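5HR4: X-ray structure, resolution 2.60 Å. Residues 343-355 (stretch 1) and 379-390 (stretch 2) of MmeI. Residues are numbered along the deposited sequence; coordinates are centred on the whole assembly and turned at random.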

# COMPACT_ATOMS: atom_id res chain seq x y z
N ASN A 343 14.41 39.31 -9.99
CA ASN A 343 14.35 40.36 -8.98
C ASN A 343 15.21 39.89 -7.81
O ASN A 343 14.80 38.99 -7.06
CB ASN A 343 12.89 40.59 -8.57
CG ASN A 343 12.73 41.58 -7.43
OD1 ASN A 343 13.56 41.69 -6.53
ND2 ASN A 343 11.63 42.31 -7.46
N LYS A 344 16.40 40.48 -7.66
CA LYS A 344 17.32 40.10 -6.59
C LYS A 344 16.64 40.14 -5.23
O LYS A 344 16.84 39.25 -4.40
CB LYS A 344 18.54 41.03 -6.59
CG LYS A 344 19.86 40.36 -7.00
CD LYS A 344 20.01 40.20 -8.52
CE LYS A 344 21.37 39.60 -8.87
NZ LYS A 344 21.63 39.41 -10.34
N ASN A 345 15.83 41.18 -4.99
CA ASN A 345 15.12 41.31 -3.73
C ASN A 345 14.20 40.12 -3.47
O ASN A 345 14.38 39.37 -2.50
CB ASN A 345 14.31 42.61 -3.74
CG ASN A 345 14.39 43.36 -2.45
OD1 ASN A 345 15.47 43.56 -1.90
ND2 ASN A 345 13.23 43.78 -1.94
N LYS A 346 13.22 39.92 -4.36
CA LYS A 346 12.23 38.86 -4.16
C LYS A 346 12.88 37.48 -4.16
O LYS A 346 12.38 36.55 -3.50
CB LYS A 346 11.15 38.97 -5.24
CG LYS A 346 10.20 40.20 -5.08
CD LYS A 346 9.34 40.44 -6.33
CE LYS A 346 7.89 40.77 -5.99
NZ LYS A 346 6.96 40.24 -7.05
N LEU A 347 14.00 37.34 -4.87
CA LEU A 347 14.75 36.09 -4.85
C LEU A 347 15.37 35.85 -3.48
O LEU A 347 15.42 34.71 -3.00
CB LEU A 347 15.82 36.12 -5.94
CG LEU A 347 16.37 34.77 -6.40
CD1 LEU A 347 15.22 33.81 -6.76
CD2 LEU A 347 17.32 34.95 -7.58
N LEU A 348 15.84 36.92 -2.83
CA LEU A 348 16.39 36.78 -1.48
C LEU A 348 15.31 36.32 -0.51
O LEU A 348 15.53 35.39 0.28
CB LEU A 348 16.99 38.12 -1.04
CG LEU A 348 18.35 38.42 -1.65
CD1 LEU A 348 18.64 39.92 -1.72
CD2 LEU A 348 19.43 37.69 -0.87
N ALA A 349 14.14 36.94 -0.55
CA ALA A 349 13.04 36.50 0.30
C ALA A 349 12.66 35.06 -0.02
O ALA A 349 12.35 34.27 0.88
CB ALA A 349 11.84 37.43 0.15
N PHE A 350 12.74 34.68 -1.31
CA PHE A 350 12.45 33.30 -1.71
C PHE A 350 13.44 32.32 -1.12
O PHE A 350 13.06 31.21 -0.73
CB PHE A 350 12.44 33.20 -3.24
CG PHE A 350 12.07 31.85 -3.76
CD1 PHE A 350 10.76 31.40 -3.70
CD2 PHE A 350 13.02 31.03 -4.36
CE1 PHE A 350 10.40 30.16 -4.20
CE2 PHE A 350 12.68 29.78 -4.87
CZ PHE A 350 11.37 29.34 -4.79
N HIS A 351 14.72 32.70 -1.03
CA HIS A 351 15.68 31.80 -0.41
C HIS A 351 15.35 31.58 1.06
O HIS A 351 15.29 30.43 1.53
CB HIS A 351 17.10 32.33 -0.53
CG HIS A 351 18.13 31.24 -0.50
ND1 HIS A 351 19.48 31.48 -0.63
CD2 HIS A 351 17.99 29.90 -0.38
CE1 HIS A 351 20.14 30.33 -0.60
NE2 HIS A 351 19.25 29.36 -0.45
N LYS A 352 15.15 32.67 1.81
CA LYS A 352 14.82 32.54 3.23
C LYS A 352 13.57 31.71 3.42
O LYS A 352 13.48 30.94 4.38
CB LYS A 352 14.66 33.92 3.88
N LYS A 353 12.60 31.82 2.50
CA LYS A 353 11.43 30.96 2.57
C LYS A 353 11.80 29.49 2.38
O LYS A 353 11.26 28.62 3.06
CB LYS A 353 10.37 31.37 1.55
CG LYS A 353 8.99 30.76 1.87
CD LYS A 353 8.32 30.13 0.64
CE LYS A 353 7.46 31.12 -0.11
NZ LYS A 353 6.72 30.49 -1.24
N LEU A 354 12.74 29.20 1.46
CA LEU A 354 13.16 27.81 1.29
C LEU A 354 13.87 27.30 2.54
O LEU A 354 13.65 26.16 2.95
CB LEU A 354 14.06 27.66 0.05
CG LEU A 354 13.38 27.85 -1.32
CD1 LEU A 354 14.35 27.72 -2.49
CD2 LEU A 354 12.25 26.86 -1.52
N ARG A 355 14.70 28.13 3.17
CA ARG A 355 15.45 27.68 4.35
C ARG A 355 14.53 27.34 5.51
O ARG A 355 14.87 26.47 6.33
CB ARG A 355 16.45 28.75 4.79
CG ARG A 355 17.22 28.44 6.09
CD ARG A 355 18.02 27.13 5.99
NE ARG A 355 18.74 26.86 7.23
CZ ARG A 355 18.97 25.65 7.74
NH1 ARG A 355 18.54 24.55 7.13
NH2 ARG A 355 19.64 25.53 8.87
N LEU A 379 18.62 20.99 -5.62
CA LEU A 379 18.67 21.33 -7.04
C LEU A 379 18.04 22.70 -7.30
O LEU A 379 18.62 23.54 -8.00
CB LEU A 379 17.99 20.26 -7.88
CG LEU A 379 18.77 18.96 -8.08
CD1 LEU A 379 18.03 18.02 -9.00
CD2 LEU A 379 20.13 19.26 -8.62
N LEU A 380 16.85 22.93 -6.73
CA LEU A 380 16.24 24.25 -6.84
C LEU A 380 17.18 25.33 -6.33
O LEU A 380 17.48 26.30 -7.04
CB LEU A 380 14.93 24.28 -6.07
CG LEU A 380 14.25 25.63 -6.00
CD1 LEU A 380 14.02 26.16 -7.41
CD2 LEU A 380 12.93 25.41 -5.31
N GLU A 381 17.71 25.14 -5.12
CA GLU A 381 18.64 26.09 -4.50
C GLU A 381 19.89 26.36 -5.32
O GLU A 381 20.56 27.37 -5.08
CB GLU A 381 19.07 25.58 -3.12
CG GLU A 381 19.67 26.66 -2.26
CD GLU A 381 20.64 26.14 -1.22
OE1 GLU A 381 21.34 25.14 -1.50
OE2 GLU A 381 20.70 26.75 -0.11
N ILE A 382 20.27 25.47 -6.25
CA ILE A 382 21.39 25.80 -7.15
C ILE A 382 20.99 26.93 -8.10
O ILE A 382 21.72 27.91 -8.28
CB ILE A 382 21.85 24.56 -7.94
CG1 ILE A 382 22.86 23.72 -7.17
CG2 ILE A 382 22.46 24.96 -9.29
CD1 ILE A 382 23.16 22.38 -7.86
N GLU A 383 19.82 26.79 -8.74
CA GLU A 383 19.35 27.83 -9.64
C GLU A 383 19.11 29.13 -8.90
O GLU A 383 19.28 30.21 -9.48
CB GLU A 383 18.08 27.35 -10.37
CG GLU A 383 18.27 26.08 -11.21
CD GLU A 383 19.56 26.11 -12.06
OE1 GLU A 383 19.85 27.15 -12.70
OE2 GLU A 383 20.29 25.11 -12.09
N VAL A 384 18.74 29.06 -7.62
CA VAL A 384 18.56 30.29 -6.84
C VAL A 384 19.89 31.02 -6.70
O VAL A 384 19.99 32.22 -6.95
CB VAL A 384 17.93 29.99 -5.47
CG1 VAL A 384 18.16 31.16 -4.53
CG2 VAL A 384 16.44 29.71 -5.63
N LEU A 385 20.93 30.29 -6.28
CA LEU A 385 22.25 30.90 -6.19
C LEU A 385 22.77 31.32 -7.56
O LEU A 385 23.51 32.30 -7.66
CB LEU A 385 23.23 29.95 -5.50
CG LEU A 385 22.75 29.81 -4.05
CD1 LEU A 385 23.49 28.74 -3.20
CD2 LEU A 385 22.84 31.18 -3.42
N ARG A 386 22.38 30.61 -8.64
CA ARG A 386 22.72 31.08 -9.98
C ARG A 386 22.10 32.44 -10.23
O ARG A 386 22.77 33.37 -10.69
CB ARG A 386 22.27 30.06 -11.04
CG ARG A 386 22.65 30.39 -12.51
CD ARG A 386 23.47 29.24 -13.15
NE ARG A 386 22.82 27.93 -12.99
CZ ARG A 386 23.45 26.75 -13.08
NH1 ARG A 386 24.76 26.71 -13.30
NH2 ARG A 386 22.78 25.62 -12.92
N GLY A 387 20.83 32.59 -9.86
CA GLY A 387 20.14 33.85 -9.92
C GLY A 387 20.83 34.94 -9.14
O GLY A 387 21.28 35.94 -9.71
N LEU A 388 20.95 34.75 -7.82
CA LEU A 388 21.46 35.78 -6.93
C LEU A 388 22.85 36.30 -7.30
O LEU A 388 23.18 37.42 -6.92
CB LEU A 388 21.47 35.24 -5.49
CG LEU A 388 20.09 35.19 -4.81
CD1 LEU A 388 20.23 34.77 -3.35
CD2 LEU A 388 19.36 36.52 -4.94
N HIS A 389 23.66 35.51 -8.03
CA HIS A 389 25.08 35.80 -8.22
C HIS A 389 25.33 37.20 -8.76
O HIS A 389 25.07 37.47 -9.95
CB HIS A 389 25.74 34.75 -9.14
CG HIS A 389 27.21 34.95 -9.32
ND1 HIS A 389 28.08 35.18 -8.27
CD2 HIS A 389 27.98 34.97 -10.44
CE1 HIS A 389 29.31 35.33 -8.73
NE2 HIS A 389 29.27 35.20 -10.05
N ARG A 390 25.81 38.09 -7.89
CA ARG A 390 26.08 39.49 -8.21
C ARG A 390 27.57 39.75 -8.43
O ARG A 390 27.97 40.91 -8.52
CB ARG A 390 25.54 40.39 -7.09

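Two helices, 344-355 and 379-388, run in roughly opposite directions, with 150° between their N-to-C vectors and 10.1 Å between their axes at closest approach. The N-terminal end of the first therefore lies beside the C-terminal end of the second: the CA atoms of Lys344 and Leu388 are 6.0 Å apart, while those of His351 and Val384 are 7.2 Å apart. Together the stretches bury 604 Å², and two residues that interlock as knobs into holes, Leu388 and His351, have the most area covered.

Leu388 fits among Lys344, Leu347, Leu348 and His351. Its CA-to-CB bond points sideways, but the branched end of the side chain comes nearer the first helix, where its CD2 lies 3.7 Å from Leu347 CD2 and its CD1 lies 3.9 Å from Leu348 CD2. Leucine suits this place because its two methyls can fill a pocket lined largely by hydrocarbon. Lys344 contributes to that lining through its aliphatic chain, which passes across the C-terminal end of the second helix and brings its CE within 3.4 Å of Leu388 O. Its charged NZ ends 3.5 Å from Gly387 O, so the amine lies near carbonyl oxygen at the helix terminus.

His351 enters a hole formed by Glu381, Val384, Leu385 and Leu388, and its imidazole serves both polar and apolar neighbours. At the ring edge, NE2 donates a hydrogen bond to Glu381 OE2 at 3.0 Å, with an N-H...acceptor angle of 155°. This is the one hydrogen bond between the stretches, and it gives a buried carboxylate a polar partner; the same oxygen is also bonded elsewhere in the structure. Over one ring face sits Val384 CG1, 4.2 Å from the ring centroid and 16° off the normal, a CH-pi contact that places a methyl against the flat pi surface.

Val384 also uses its other methyl. CG2 approaches the edge of the Phe350 ring, 3.8 Å from CE2, and lies 4.3 Å from Leu354 CD1. Beta-branching thus lets one short side chain serve neighbours in two directions. Leu380 extends this apolar patch, its CD2 lying 3.9 Å from Leu354 CD1.

Gly387 permits close packing of Leu347. The CD2 atom of Leu347 lies 3.8 Å from Gly387 CA, and a CB built in ideal geometry on this glycine would fall 2.6 Å from that same methyl, a clash. With no side chain in the way, Leu347 can rest against the backbone, its CD2 reaching 3.6 Å from Leu388 N.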